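Local atomic coordinates of catalase (Pseudomonas syringae, PDB entry 1M7S), a protein that decomposes hydrogen peroxide into water and oxygen with the help of a heme cofactor, protecting the cell from peroxide damage. Residues A66-L71 and T75-G80; V92-H97 and N151-S156; K145-T150 and D155-D160. All coordinates share one frame; numbering follows the deposited sequence.

Interaction 1. Residues A66-L71 and T75-G80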
ATOM      1  N   ALA A  66     -41.867  -1.041 -17.298  1.00 15.27           N
ATOM      2  CA  ALA A  66     -43.076  -1.635 -16.735  1.00 16.67           C
ATOM      3  C   ALA A  66     -43.416  -0.959 -15.417  1.00 16.66           C
ATOM      4  O   ALA A  66     -42.592  -0.236 -14.866  1.00 15.03           O
ATOM      5  CB  ALA A  66     -42.850  -3.138 -16.510  1.00 17.16           C
ATOM      6  N   ASP A  67     -44.617  -1.267 -14.935  1.00 17.17           N
ATOM      7  CA  ASP A  67     -45.033  -0.753 -13.636  1.00 19.39           C
ATOM      8  C   ASP A  67     -44.711  -1.827 -12.596  1.00 18.43           C
ATOM      9  O   ASP A  67     -45.447  -2.838 -12.518  1.00 18.19           O
ATOM     10  CB  ASP A  67     -46.540  -0.468 -13.565  1.00 21.60           C
ATOM     11  CG  ASP A  67     -46.958   0.034 -12.198  1.00 24.34           C
ATOM     12  OD1 ASP A  67     -48.191   0.238 -11.998  1.00 26.68           O
ATOM     13  OD2 ASP A  67     -46.129   0.260 -11.290  1.00 24.22           O
ATOM     14  N   ILE A  68     -43.636  -1.659 -11.851  1.00 16.87           N
ATOM     15  CA  ILE A  68     -43.330  -2.619 -10.786  1.00 15.23           C
ATOM     16  C   ILE A  68     -43.219  -1.873  -9.465  1.00 16.15           C
ATOM     17  O   ILE A  68     -42.596  -2.297  -8.482  1.00 15.07           O
ATOM     18  CB  ILE A  68     -42.167  -3.591 -11.022  1.00 15.07           C
ATOM     19  CG1 ILE A  68     -40.866  -2.842 -11.307  1.00 14.03           C
ATOM     20  CG2 ILE A  68     -42.472  -4.606 -12.133  1.00 15.37           C
ATOM     21  CD1 ILE A  68     -39.654  -3.760 -11.205  1.00 15.83           C
ATOM     22  N   SER A  69     -44.028  -0.809  -9.278  1.00 17.96           N
ATOM     23  CA  SER A  69     -44.061  -0.048  -8.021  1.00 20.38           C
ATOM     24  C   SER A  69     -44.517  -0.897  -6.839  1.00 20.95           C
ATOM     25  O   SER A  69     -44.163  -0.745  -5.662  1.00 21.62           O
ATOM     26  CB  SER A  69     -44.966   1.195  -8.206  1.00 22.12           C
ATOM     27  OG  SER A  69     -46.273   0.698  -8.477  1.00 25.01           O
ATOM     28  N   ASP A  70     -45.312  -1.917  -7.111  1.00 20.91           N
ATOM     29  CA  ASP A  70     -45.813  -2.964  -6.249  1.00 24.16           C
ATOM     30  C   ASP A  70     -44.695  -3.839  -5.680  1.00 21.24           C
ATOM     31  O   ASP A  70     -44.745  -4.384  -4.573  1.00 21.02           O
ATOM     32  CB  ASP A  70     -46.790  -3.779  -7.127  1.00 26.90           C
ATOM     33  CG  ASP A  70     -46.426  -3.733  -8.611  1.00 31.07           C
ATOM     34  OD1 ASP A  70     -46.745  -2.771  -9.389  1.00 30.50           O
ATOM     35  OD2 ASP A  70     -45.746  -4.680  -9.089  1.00 32.90           O
ATOM     36  N   LEU A  71     -43.597  -3.992  -6.432  1.00 17.99           N
ATOM     37  CA  LEU A  71     -42.438  -4.753  -6.009  1.00 15.25           C
ATOM     38  C   LEU A  71     -41.344  -3.855  -5.422  1.00 14.92           C
ATOM     39  O   LEU A  71     -40.745  -4.226  -4.394  1.00 15.33           O
ATOM     40  CB  LEU A  71     -41.822  -5.479  -7.225  1.00 14.47           C
ATOM     41  CG  LEU A  71     -42.754  -6.361  -8.070  1.00 16.73           C
ATOM     42  CD1 LEU A  71     -41.920  -7.227  -9.008  1.00 19.61           C
ATOM     43  CD2 LEU A  71     -43.708  -7.206  -7.239  1.00 19.42           C
ATOM     44  N   THR A  75     -36.185   4.088  -8.028  1.00 12.41           N
ATOM     45  CA  THR A  75     -36.351   4.884  -9.252  1.00 12.71           C
ATOM     46  C   THR A  75     -35.873   4.263 -10.534  1.00 11.53           C
ATOM     47  O   THR A  75     -36.447   4.467 -11.626  1.00 13.49           O
ATOM     48  CB  THR A  75     -35.650   6.278  -9.066  1.00 12.42           C
ATOM     49  OG1 THR A  75     -36.169   6.835  -7.859  1.00 15.47           O
ATOM     50  CG2 THR A  75     -35.979   7.237 -10.202  1.00 14.07           C
ATOM     51  N   VAL A  76     -34.812   3.421 -10.517  1.00 10.94           N
ATOM     52  CA  VAL A  76     -34.312   2.755 -11.712  1.00 10.39           C
ATOM     53  C   VAL A  76     -35.350   1.908 -12.420  1.00  9.77           C
ATOM     54  O   VAL A  76     -35.271   1.686 -13.635  1.00 11.42           O
ATOM     55  CB  VAL A  76     -33.037   1.906 -11.345  1.00  9.32           C
ATOM     56  CG1 VAL A  76     -33.416   0.752 -10.418  1.00  8.31           C
ATOM     57  CG2 VAL A  76     -32.343   1.405 -12.586  1.00 10.54           C
ATOM     58  N   PHE A  77     -36.401   1.418 -11.747  1.00 11.25           N
ATOM     59  CA  PHE A  77     -37.439   0.625 -12.326  1.00 10.69           C
ATOM     60  C   PHE A  77     -38.688   1.435 -12.748  1.00 13.61           C
ATOM     61  O   PHE A  77     -39.593   0.818 -13.300  1.00 11.82           O
ATOM     62  CB  PHE A  77     -37.900  -0.425 -11.311  1.00 11.69           C
ATOM     63  CG  PHE A  77     -36.816  -1.343 -10.790  1.00 14.86           C
ATOM     64  CD1 PHE A  77     -36.599  -1.454  -9.427  1.00 15.04           C
ATOM     65  CD2 PHE A  77     -36.033  -2.065 -11.673  1.00 14.35           C
ATOM     66  CE1 PHE A  77     -35.622  -2.326  -8.950  1.00 17.47           C
ATOM     67  CE2 PHE A  77     -35.054  -2.916 -11.205  1.00 17.23           C
ATOM     68  CZ  PHE A  77     -34.846  -3.051  -9.834  1.00 15.56           C
ATOM     69  N   LYS A  78     -38.678   2.741 -12.536  1.00 11.45           N
ATOM     70  CA  LYS A  78     -39.866   3.546 -12.953  1.00 14.78           C
ATOM     71  C   LYS A  78     -39.985   3.597 -14.451  1.00 13.38           C
ATOM     72  O   LYS A  78     -39.035   3.962 -15.166  1.00 14.14           O
ATOM     73  CB  LYS A  78     -39.653   4.921 -12.341  1.00 18.83           C
ATOM     74  CG  LYS A  78     -40.458   6.077 -12.898  1.00 25.81           C
ATOM     75  CD  LYS A  78     -40.075   7.324 -12.091  1.00 29.06           C
ATOM     76  CE  LYS A  78     -39.944   8.513 -13.021  1.00 31.86           C
ATOM     77  NZ  LYS A  78     -39.152   8.206 -14.252  1.00 32.35           N
ATOM     78  N   SER A  79     -41.119   3.239 -15.034  1.00 13.72           N
ATOM     79  CA  SER A  79     -41.349   3.202 -16.453  1.00 13.78           C
ATOM     80  C   SER A  79     -40.914   4.471 -17.179  1.00 14.20           C
ATOM     81  O   SER A  79     -41.216   5.559 -16.720  1.00 13.07           O
ATOM     82  CB  SER A  79     -42.847   2.947 -16.733  1.00 15.27           C
ATOM     83  OG  SER A  79     -42.949   2.517 -18.056  1.00 15.82           O
ATOM     84  N   GLY A  80     -40.072   4.259 -18.199  1.00 14.81           N
ATOM     85  CA  GLY A  80     -39.464   5.320 -18.992  1.00 13.58           C
ATOM     86  C   GLY A  80     -38.220   5.933 -18.354  1.00 15.36           C
ATOM     87  O   GLY A  80     -37.564   6.819 -18.937  1.00 14.26           O
TER
HETATM   88  O   HOH W   1     -41.934   0.640 -11.760  1.00 12.03           O

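Interaction 2. Residues V92-H97 and N151-S156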
ATOM      1  N   VAL A  92     -13.280 -15.902 -15.199  1.00  9.51           N
ATOM      2  CA  VAL A  92     -13.282 -15.963 -13.749  1.00  9.92           C
ATOM      3  C   VAL A  92     -11.938 -16.322 -13.118  1.00 11.14           C
ATOM      4  O   VAL A  92     -11.405 -15.663 -12.257  1.00 10.69           O
ATOM      5  CB  VAL A  92     -14.282 -17.061 -13.274  1.00 11.64           C
ATOM      6  CG1 VAL A  92     -14.225 -17.276 -11.762  1.00 14.10           C
ATOM      7  CG2 VAL A  92     -15.722 -16.662 -13.614  1.00  9.43           C
ATOM      8  N   VAL A  93     -11.412 -17.452 -13.584  1.00 13.02           N
ATOM      9  CA  VAL A  93     -10.255 -18.058 -12.947  1.00 12.88           C
ATOM     10  C   VAL A  93      -8.903 -17.515 -13.328  1.00 12.42           C
ATOM     11  O   VAL A  93      -8.114 -17.318 -12.397  1.00 13.80           O
ATOM     12  CB  VAL A  93     -10.266 -19.584 -13.237  1.00 14.13           C
ATOM     13  CG1 VAL A  93      -9.084 -20.261 -12.575  1.00 14.68           C
ATOM     14  CG2 VAL A  93     -11.582 -20.228 -12.812  1.00 14.10           C
ATOM     15  N   HIS A  94      -8.625 -17.316 -14.606  1.00 10.99           N
ATOM     16  CA  HIS A  94      -7.245 -16.945 -14.961  1.00 11.24           C
ATOM     17  C   HIS A  94      -6.950 -15.460 -14.927  1.00 11.40           C
ATOM     18  O   HIS A  94      -7.860 -14.666 -14.659  1.00 11.01           O
ATOM     19  CB  HIS A  94      -6.888 -17.573 -16.296  1.00 11.82           C
ATOM     20  CG  HIS A  94      -6.962 -19.068 -16.154  1.00 11.54           C
ATOM     21  ND1 HIS A  94      -8.127 -19.768 -16.409  1.00 14.08           N
ATOM     22  CD2 HIS A  94      -6.015 -19.942 -15.720  1.00 13.68           C
ATOM     23  CE1 HIS A  94      -7.895 -21.070 -16.159  1.00 13.82           C
ATOM     24  NE2 HIS A  94      -6.625 -21.183 -15.747  1.00 15.76           N
ATOM     25  N   GLY A  95      -5.698 -15.061 -15.117  0.50 12.53           N
ATOM     26  CA  GLY A  95      -5.306 -13.670 -15.007  0.50 13.61           C
ATOM     27  C   GLY A  95      -5.433 -12.817 -16.258  0.50 15.04           C
ATOM     28  O   GLY A  95      -6.043 -13.172 -17.274  0.50 14.29           O
ATOM     29  N   ASN A  96      -4.888 -11.581 -16.168  0.50 16.25           N
ATOM     30  CA  ASN A  96      -4.954 -10.712 -17.331  0.50 17.41           C
ATOM     31  C   ASN A  96      -4.186 -11.329 -18.501  0.50 16.98           C
ATOM     32  O   ASN A  96      -3.149 -11.988 -18.401  0.50 16.76           O
ATOM     33  CB  ASN A  96      -4.291  -9.344 -17.252  0.50 20.75           C
ATOM     34  CG  ASN A  96      -4.212  -8.865 -15.826  0.50 21.61           C
ATOM     35  OD1 ASN A  96      -5.209  -8.371 -15.294  0.50 21.93           O
ATOM     36  ND2 ASN A  96      -3.057  -9.038 -15.219  0.50 22.27           N
ATOM     37  N   HIS A  97      -4.789 -11.044 -19.655  0.50 15.43           N
ATOM     38  CA  HIS A  97      -4.248 -11.549 -20.889  0.50 15.44           C
ATOM     39  C   HIS A  97      -4.308 -13.059 -20.879  1.00 12.67           C
ATOM     40  O   HIS A  97      -3.867 -13.537 -21.919  1.00 11.43           O
ATOM     41  CB  HIS A  97      -2.838 -11.016 -21.107  1.00 16.43           C
ATOM     42  CG  HIS A  97      -2.824  -9.523 -21.273  1.00 19.88           C
ATOM     43  ND1 HIS A  97      -1.725  -8.735 -21.018  1.00 19.23           N
ATOM     44  CD2 HIS A  97      -3.798  -8.652 -21.681  1.00 21.09           C
ATOM     45  CE1 HIS A  97      -2.036  -7.471 -21.252  1.00 21.14           C
ATOM     46  NE2 HIS A  97      -3.285  -7.364 -21.648  1.00 19.11           N
ATOM     47  N   ASN A 151       1.657 -23.033 -11.013  1.00  8.71           N
ATOM     48  CA  ASN A 151       0.906 -22.109 -11.886  1.00 10.53           C
ATOM     49  C   ASN A 151       0.391 -22.811 -13.112  1.00 10.34           C
ATOM     50  O   ASN A 151       0.132 -22.156 -14.147  1.00 11.68           O
ATOM     51  CB  ASN A 151       1.732 -20.848 -12.180  1.00  9.89           C
ATOM     52  CG  ASN A 151       0.941 -19.667 -12.672  1.00 12.78           C
ATOM     53  OD1 ASN A 151      -0.138 -19.432 -12.147  1.00 13.86           O
ATOM     54  ND2 ASN A 151       1.477 -18.916 -13.671  1.00 14.47           N
ATOM     55  N   LEU A 152       0.131 -24.126 -13.134  1.00  9.98           N
ATOM     56  CA  LEU A 152      -0.437 -24.833 -14.254  1.00 10.45           C
ATOM     57  C   LEU A 152      -1.788 -25.414 -13.825  1.00  9.50           C
ATOM     58  O   LEU A 152      -1.985 -25.748 -12.652  1.00  9.22           O
ATOM     59  CB  LEU A 152       0.448 -26.037 -14.699  1.00 11.42           C
ATOM     60  CG  LEU A 152       1.797 -25.615 -15.309  1.00 10.97           C
ATOM     61  CD1 LEU A 152       2.710 -26.818 -15.336  1.00 11.97           C
ATOM     62  CD2 LEU A 152       1.539 -24.971 -16.672  1.00 11.76           C
ATOM     63  N   ASP A 153      -2.673 -25.550 -14.785  1.00 10.12           N
ATOM     64  CA  ASP A 153      -4.011 -26.105 -14.532  1.00 12.31           C
ATOM     65  C   ASP A 153      -3.819 -27.564 -14.105  1.00 13.20           C
ATOM     66  O   ASP A 153      -2.950 -28.283 -14.584  1.00 13.50           O
ATOM     67  CB  ASP A 153      -4.859 -25.940 -15.785  1.00 15.77           C
ATOM     68  CG  ASP A 153      -5.170 -24.494 -16.099  1.00 17.66           C
ATOM     69  OD1 ASP A 153      -5.286 -23.624 -15.220  1.00 18.52           O
ATOM     70  OD2 ASP A 153      -5.331 -24.120 -17.297  1.00 24.28           O
ATOM     71  N   ASN A 154      -4.616 -28.031 -13.160  1.00 11.51           N
ATOM     72  CA  ASN A 154      -4.501 -29.399 -12.632  1.00 10.20           C
ATOM     73  C   ASN A 154      -5.891 -29.727 -12.109  1.00 10.01           C
ATOM     74  O   ASN A 154      -6.224 -29.444 -10.958  1.00  7.69           O
ATOM     75  CB  ASN A 154      -3.478 -29.466 -11.495  1.00  9.91           C
ATOM     76  CG  ASN A 154      -3.399 -30.870 -10.893  1.00 13.16           C
ATOM     77  OD1 ASN A 154      -4.169 -31.762 -11.283  1.00 12.83           O
ATOM     78  ND2 ASN A 154      -2.489 -31.061  -9.925  1.00 13.47           N
ATOM     79  N   ASP A 155      -6.743 -30.279 -12.996  1.00  9.58           N
ATOM     80  CA  ASP A 155      -8.127 -30.496 -12.591  1.00 11.31           C
ATOM     81  C   ASP A 155      -8.348 -31.602 -11.584  1.00  9.52           C
ATOM     82  O   ASP A 155      -9.397 -31.520 -10.908  1.00  7.76           O
ATOM     83  CB  ASP A 155      -9.026 -30.669 -13.804  1.00 11.97           C
ATOM     84  CG  ASP A 155      -8.955 -29.565 -14.833  1.00 15.90           C
ATOM     85  OD1 ASP A 155      -8.491 -28.412 -14.622  1.00 15.66           O
ATOM     86  OD2 ASP A 155      -9.392 -29.870 -15.988  1.00 17.47           O
ATOM     87  N   SER A 156      -7.357 -32.413 -11.205  1.00  8.87           N
ATOM     88  CA  SER A 156      -7.549 -33.318 -10.084  1.00  8.19           C
ATOM     89  C   SER A 156      -7.881 -32.541  -8.823  1.00  9.97           C
ATOM     90  O   SER A 156      -8.488 -33.150  -7.914  1.00 10.35           O
ATOM     91  CB  SER A 156      -6.292 -34.222  -9.981  1.00  9.94           C
ATOM     92  OG  SER A 156      -5.195 -33.408  -9.552  1.00 10.35           O
TER

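Interaction 3. Residues K145-T150 and D155-D160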
ATOM      1  N   LYS A 145      -8.417 -22.701  -9.283  1.00  4.53           N
ATOM      2  CA  LYS A 145      -7.277 -21.981  -9.842  1.00  6.47           C
ATOM      3  C   LYS A 145      -6.128 -22.962 -10.153  1.00  7.92           C
ATOM      4  O   LYS A 145      -6.164 -24.068  -9.637  1.00  8.89           O
ATOM      5  CB  LYS A 145      -6.746 -21.032  -8.759  1.00  6.44           C
ATOM      6  CG  LYS A 145      -7.594 -19.789  -8.449  1.00  8.82           C
ATOM      7  CD  LYS A 145      -7.160 -18.679  -9.406  1.00  9.97           C
ATOM      8  CE  LYS A 145      -7.993 -17.430  -8.989  1.00 12.63           C
ATOM      9  NZ  LYS A 145      -7.575 -16.333  -9.899  1.00 12.94           N
ATOM     10  N   PRO A 146      -5.132 -22.541 -10.900  1.00  8.14           N
ATOM     11  CA  PRO A 146      -3.946 -23.319 -11.197  1.00  7.50           C
ATOM     12  C   PRO A 146      -3.293 -23.804  -9.915  1.00  7.59           C
ATOM     13  O   PRO A 146      -3.379 -23.227  -8.829  1.00  7.05           O
ATOM     14  CB  PRO A 146      -2.981 -22.359 -11.960  1.00  8.67           C
ATOM     15  CG  PRO A 146      -3.981 -21.385 -12.555  1.00  8.65           C
ATOM     16  CD  PRO A 146      -5.169 -21.245 -11.611  1.00  7.71           C
ATOM     17  N   ASP A 147      -2.600 -24.929 -10.018  1.00  7.55           N
ATOM     18  CA  ASP A 147      -1.920 -25.538  -8.839  1.00  6.74           C
ATOM     19  C   ASP A 147      -0.964 -24.500  -8.249  1.00  7.05           C
ATOM     20  O   ASP A 147      -0.190 -23.898  -8.979  1.00  7.49           O
ATOM     21  CB  ASP A 147      -1.129 -26.697  -9.431  1.00  5.02           C
ATOM     22  CG  ASP A 147      -0.563 -27.661  -8.394  1.00  8.58           C
ATOM     23  OD1 ASP A 147       0.110 -27.205  -7.456  1.00  8.51           O
ATOM     24  OD2 ASP A 147      -0.793 -28.868  -8.593  1.00 10.88           O
ATOM     25  N   PRO A 148      -0.923 -24.363  -6.940  1.00  6.74           N
ATOM     26  CA  PRO A 148      -0.101 -23.385  -6.236  1.00  6.99           C
ATOM     27  C   PRO A 148       1.389 -23.683  -6.330  1.00  6.89           C
ATOM     28  O   PRO A 148       2.225 -22.807  -6.024  1.00  6.98           O
ATOM     29  CB  PRO A 148      -0.529 -23.369  -4.752  1.00  8.28           C
ATOM     30  CG  PRO A 148      -1.302 -24.674  -4.674  1.00  7.29           C
ATOM     31  CD  PRO A 148      -1.864 -24.996  -6.028  1.00  7.46           C
ATOM     32  N   ARG A 149       1.721 -24.936  -6.638  1.00  7.63           N
ATOM     33  CA  ARG A 149       3.137 -25.286  -6.764  1.00  8.04           C
ATOM     34  C   ARG A 149       3.655 -24.904  -8.140  1.00  9.08           C
ATOM     35  O   ARG A 149       4.856 -24.679  -8.263  1.00 11.17           O
ATOM     36  CB  ARG A 149       3.247 -26.861  -6.697  1.00  6.75           C
ATOM     37  CG  ARG A 149       2.851 -27.387  -5.331  1.00  6.75           C
ATOM     38  CD  ARG A 149       2.645 -28.915  -5.309  1.00  9.34           C
ATOM     39  NE  ARG A 149       1.431 -29.335  -6.012  1.00  9.76           N
ATOM     40  CZ  ARG A 149       0.919 -30.564  -5.965  1.00 14.17           C
ATOM     41  NH1 ARG A 149       1.550 -31.537  -5.265  1.00 14.91           N
ATOM     42  NH2 ARG A 149      -0.219 -30.811  -6.606  1.00 14.44           N
ATOM     43  N   THR A 150       2.833 -24.858  -9.187  1.00  8.18           N
ATOM     44  CA  THR A 150       3.364 -24.683 -10.535  1.00  8.34           C
ATOM     45  C   THR A 150       2.766 -23.601 -11.430  1.00  7.72           C
ATOM     46  O   THR A 150       3.244 -23.369 -12.533  1.00  8.12           O
ATOM     47  CB  THR A 150       3.161 -25.994 -11.364  1.00 10.28           C
ATOM     48  OG1 THR A 150       1.755 -26.279 -11.463  1.00  8.26           O
ATOM     49  CG2 THR A 150       3.916 -27.181 -10.777  1.00 10.17           C
ATOM     50  N   ASP A 155      -6.743 -30.279 -12.996  1.00  9.58           N
ATOM     51  CA  ASP A 155      -8.127 -30.496 -12.591  1.00 11.31           C
ATOM     52  C   ASP A 155      -8.348 -31.602 -11.584  1.00  9.52           C
ATOM     53  O   ASP A 155      -9.397 -31.520 -10.908  1.00  7.76           O
ATOM     54  CB  ASP A 155      -9.026 -30.669 -13.804  1.00 11.97           C
ATOM     55  CG  ASP A 155      -8.955 -29.565 -14.833  1.00 15.90           C
ATOM     56  OD1 ASP A 155      -8.491 -28.412 -14.622  1.00 15.66           O
ATOM     57  OD2 ASP A 155      -9.392 -29.870 -15.988  1.00 17.47           O
ATOM     58  N   SER A 156      -7.357 -32.413 -11.205  1.00  8.87           N
ATOM     59  CA  SER A 156      -7.549 -33.318 -10.084  1.00  8.19           C
ATOM     60  C   SER A 156      -7.881 -32.541  -8.823  1.00  9.97           C
ATOM     61  O   SER A 156      -8.488 -33.150  -7.914  1.00 10.35           O
ATOM     62  CB  SER A 156      -6.292 -34.222  -9.981  1.00  9.94           C
ATOM     63  OG  SER A 156      -5.195 -33.408  -9.552  1.00 10.35           O
ATOM     64  N   ARG A 157      -7.379 -31.313  -8.664  1.00  7.86           N
ATOM     65  CA  ARG A 157      -7.577 -30.519  -7.478  1.00  8.28           C
ATOM     66  C   ARG A 157      -9.037 -30.100  -7.294  1.00  7.51           C
ATOM     67  O   ARG A 157      -9.567 -30.287  -6.199  1.00  8.43           O
ATOM     68  CB  ARG A 157      -6.638 -29.286  -7.508  1.00  6.93           C
ATOM     69  CG  ARG A 157      -5.140 -29.644  -7.586  1.00  7.09           C
ATOM     70  CD  ARG A 157      -4.169 -28.467  -7.622  1.00  4.58           C
ATOM     71  NE  ARG A 157      -4.358 -27.647  -6.450  1.00  7.78           N
ATOM     72  CZ  ARG A 157      -5.086 -26.533  -6.302  1.00  6.92           C
ATOM     73  NH1 ARG A 157      -5.680 -26.028  -7.369  1.00  6.69           N
ATOM     74  NH2 ARG A 157      -5.194 -25.962  -5.121  1.00  4.46           N
ATOM     75  N   ARG A 158      -9.678 -29.603  -8.348  1.00  8.22           N
ATOM     76  CA  ARG A 158     -11.092 -29.206  -8.209  1.00  8.51           C
ATOM     77  C   ARG A 158     -11.969 -30.444  -7.955  1.00  9.05           C
ATOM     78  O   ARG A 158     -12.960 -30.303  -7.239  1.00  7.52           O
ATOM     79  CB  ARG A 158     -11.592 -28.466  -9.448  1.00 10.04           C
ATOM     80  CG  ARG A 158     -11.802 -29.264 -10.737  1.00 10.28           C
ATOM     81  CD  ARG A 158     -12.215 -28.388 -11.915  1.00 10.57           C
ATOM     82  NE  ARG A 158     -11.263 -27.322 -12.221  1.00 10.00           N
ATOM     83  CZ  ARG A 158     -11.355 -26.481 -13.250  1.00 10.73           C
ATOM     84  NH1 ARG A 158     -10.457 -25.501 -13.419  1.00  8.63           N
ATOM     85  NH2 ARG A 158     -12.316 -26.654 -14.141  1.00  9.72           N
ATOM     86  N   PHE A 159     -11.531 -31.613  -8.440  1.00  7.46           N
ATOM     87  CA  PHE A 159     -12.415 -32.779  -8.237  1.00  8.16           C
ATOM     88  C   PHE A 159     -12.217 -33.457  -6.902  1.00  8.94           C
ATOM     89  O   PHE A 159     -13.176 -34.027  -6.369  1.00  8.12           O
ATOM     90  CB  PHE A 159     -12.429 -33.758  -9.403  1.00  8.39           C
ATOM     91  CG  PHE A 159     -12.994 -33.128 -10.662  1.00  7.97           C
ATOM     92  CD1 PHE A 159     -12.213 -32.996 -11.776  1.00  6.58           C
ATOM     93  CD2 PHE A 159     -14.331 -32.713 -10.665  1.00  8.35           C
ATOM     94  CE1 PHE A 159     -12.732 -32.424 -12.940  1.00  9.37           C
ATOM     95  CE2 PHE A 159     -14.852 -32.140 -11.824  1.00  7.48           C
ATOM     96  CZ  PHE A 159     -14.065 -32.000 -12.966  1.00  7.52           C
ATOM     97  N   ASP A 160     -11.084 -33.261  -6.262  1.00  9.38           N
ATOM     98  CA  ASP A 160     -10.908 -33.664  -4.867  1.00 10.18           C
ATOM     99  C   ASP A 160     -11.868 -32.798  -4.042  1.00 10.47           C
ATOM    100  O   ASP A 160     -12.723 -33.282  -3.266  1.00 10.25           O
ATOM    101  CB  ASP A 160      -9.439 -33.393  -4.481  1.00  8.79           C
ATOM    102  CG  ASP A 160      -9.116 -33.540  -3.012  1.00 12.06           C
ATOM    103  OD1 ASP A 160      -9.850 -34.287  -2.341  1.00 11.84           O
ATOM    104  OD2 ASP A 160      -8.128 -32.930  -2.538  1.00 10.65           O
TER

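Interaction 1. Residues A66-L71 and T75-G80
Ile68 and Phe77 carry the apolar part of this contact, and their side chains cross at a slant. CD1 of Ile68 makes the ring contact. It lies 3.8 Å from CG of Phe77, at the root of the ring, and 4.2 Å from the ring centroid. That is an off-centre CH-pi contact, with the methyl 29° off the ring normal. CG1 of Ile68 rests against CB of Phe77. A chi1 of 57° holds this branch between the backbone N and the carbonyl carbon of Ile68, which carries CG1 and CD1 to the Phe77 side chain. Val76 CG1 lies over the centre of one face of the Phe77 ring. Both segments belong to the loop that joins strands 55-64 and 82-90 of the catalase beta-barrel. Ile68 and Phe77 also pack on Ile287 of strand 284-295. The polar side of the contact runs through a water. Ile68 N donates to it at 2.9 Å. The water, probably shared with other acceptors, lies 2.8 Å from Phe77 O. At the other end of the contact, CB of Ser79 sits 3.7 Å from Ala66 O. Next to Ala66, Asp67 OD2 closes an Asx turn with Ser69 N.

Interaction 2. Residues V92-H97 and N151-S156
The imidazole of His94 has Val93 CG1 over one face, nearer the ring's border than its centre. At its edge, in the ring plane, lies OD1 of Asp153. This is the one contact between the loop 92-97 and the segment 151-156. His94 NE2 donates to Asp153 OD1 at 2.8 Å, and the bond is almost straight at 174°. The carboxylate is met on its syn side, with the nitrogen 16° out of its plane. Ring and carboxylate are steeply turned against each other, their planes 71° apart. OD2 of Asp153 stands back, 3.6 Å from His94 NE2. The two side chains reach across from facing sides and bridge backbones whose CA atoms, in His94 and Asp153, are 9.7 Å apart. Asp153 lies just before the N-cap of helix 155-163. The cap is Asn154, whose OD1 takes Ser156 OG at 2.6 Å and Ser156 N at 3.3 Å, both from the same face of the amide. The His-carboxylate pair therefore ties the start of that helix to the loop after strand 82-90. It also borders a subunit interface: Asp153 OD2 bonds to Tyr234 OH of the second subunit. His94 is not the predicted catalytic histidine, His52, whose side chain is about 10 Å away. The straight bond is consistent with a proton on NE2, and the carboxylate probably makes the imidazole more basic.

Interaction 3. Residues K145-T150 and D155-D160
Arg157, from the first turn of helix 155-163, reaches back across the loop that leads from helix 137-144 into this helix. In that loop Asp147 forms an Asx turn. The Arg157 guanidinium is the tightly packed part. Pro148 CD lies over one face, toward its border, 3.6 Å from Arg157 CZ. At the guanidinium edge, Lys145 O is 3.0 Å from Arg157 NH1. A bend at chi3 (58°) turns the group toward the loop. His142 O accepts from Arg157 NH1, and Gly373 O of the third subunit accepts from Arg157 NE. Asp147 meets Arg157 in another way. Its side chain runs across Arg157 at about a right angle, the two flat groups 43° apart. Of Arg157, Asp147 OD2 meets only the CD methylene, at 3.5 Å. The oxygen stands off the guanidinium plane, 4.3 Å from Arg157 NE, so the two are near as charges only. Asp147 OD2 bonds instead to Arg149 NH2 and Asn154 ND2. Arg149 is partly exposed, though neighbouring subunits also lie against it. It grips the carboxylate side-on in a salt bridge. Asp147 OD1 takes Arg149 N on its anti lone pair, closing the Asx turn, and Arg149 NE on its syn lone pair, 2.9 Å away and only 1° out of the guanidinium plane.

Interaction 1 comes first along the chain. It closes a short loop between strands 55-64 and 82-90 of the barrel. It is complete before interaction 2 opens at Val92, and the two centres lie 42 Å apart, on opposite sides of the chain's centre. Interaction 2 closes a long loop that takes in strands 107-114 and 117-124 and helix 137-144. Interaction 3, from Lys145 to Arg157, straddles Asp153, so these two contacts cross; their segments overlap at Asp155 and Ser156. Val93 O and Lys145 NZ, probably hydrogen-bonded, join them directly. Both touch the second subunit, and interaction 3 also meets a third, whereas interaction 1 meets no other subunit.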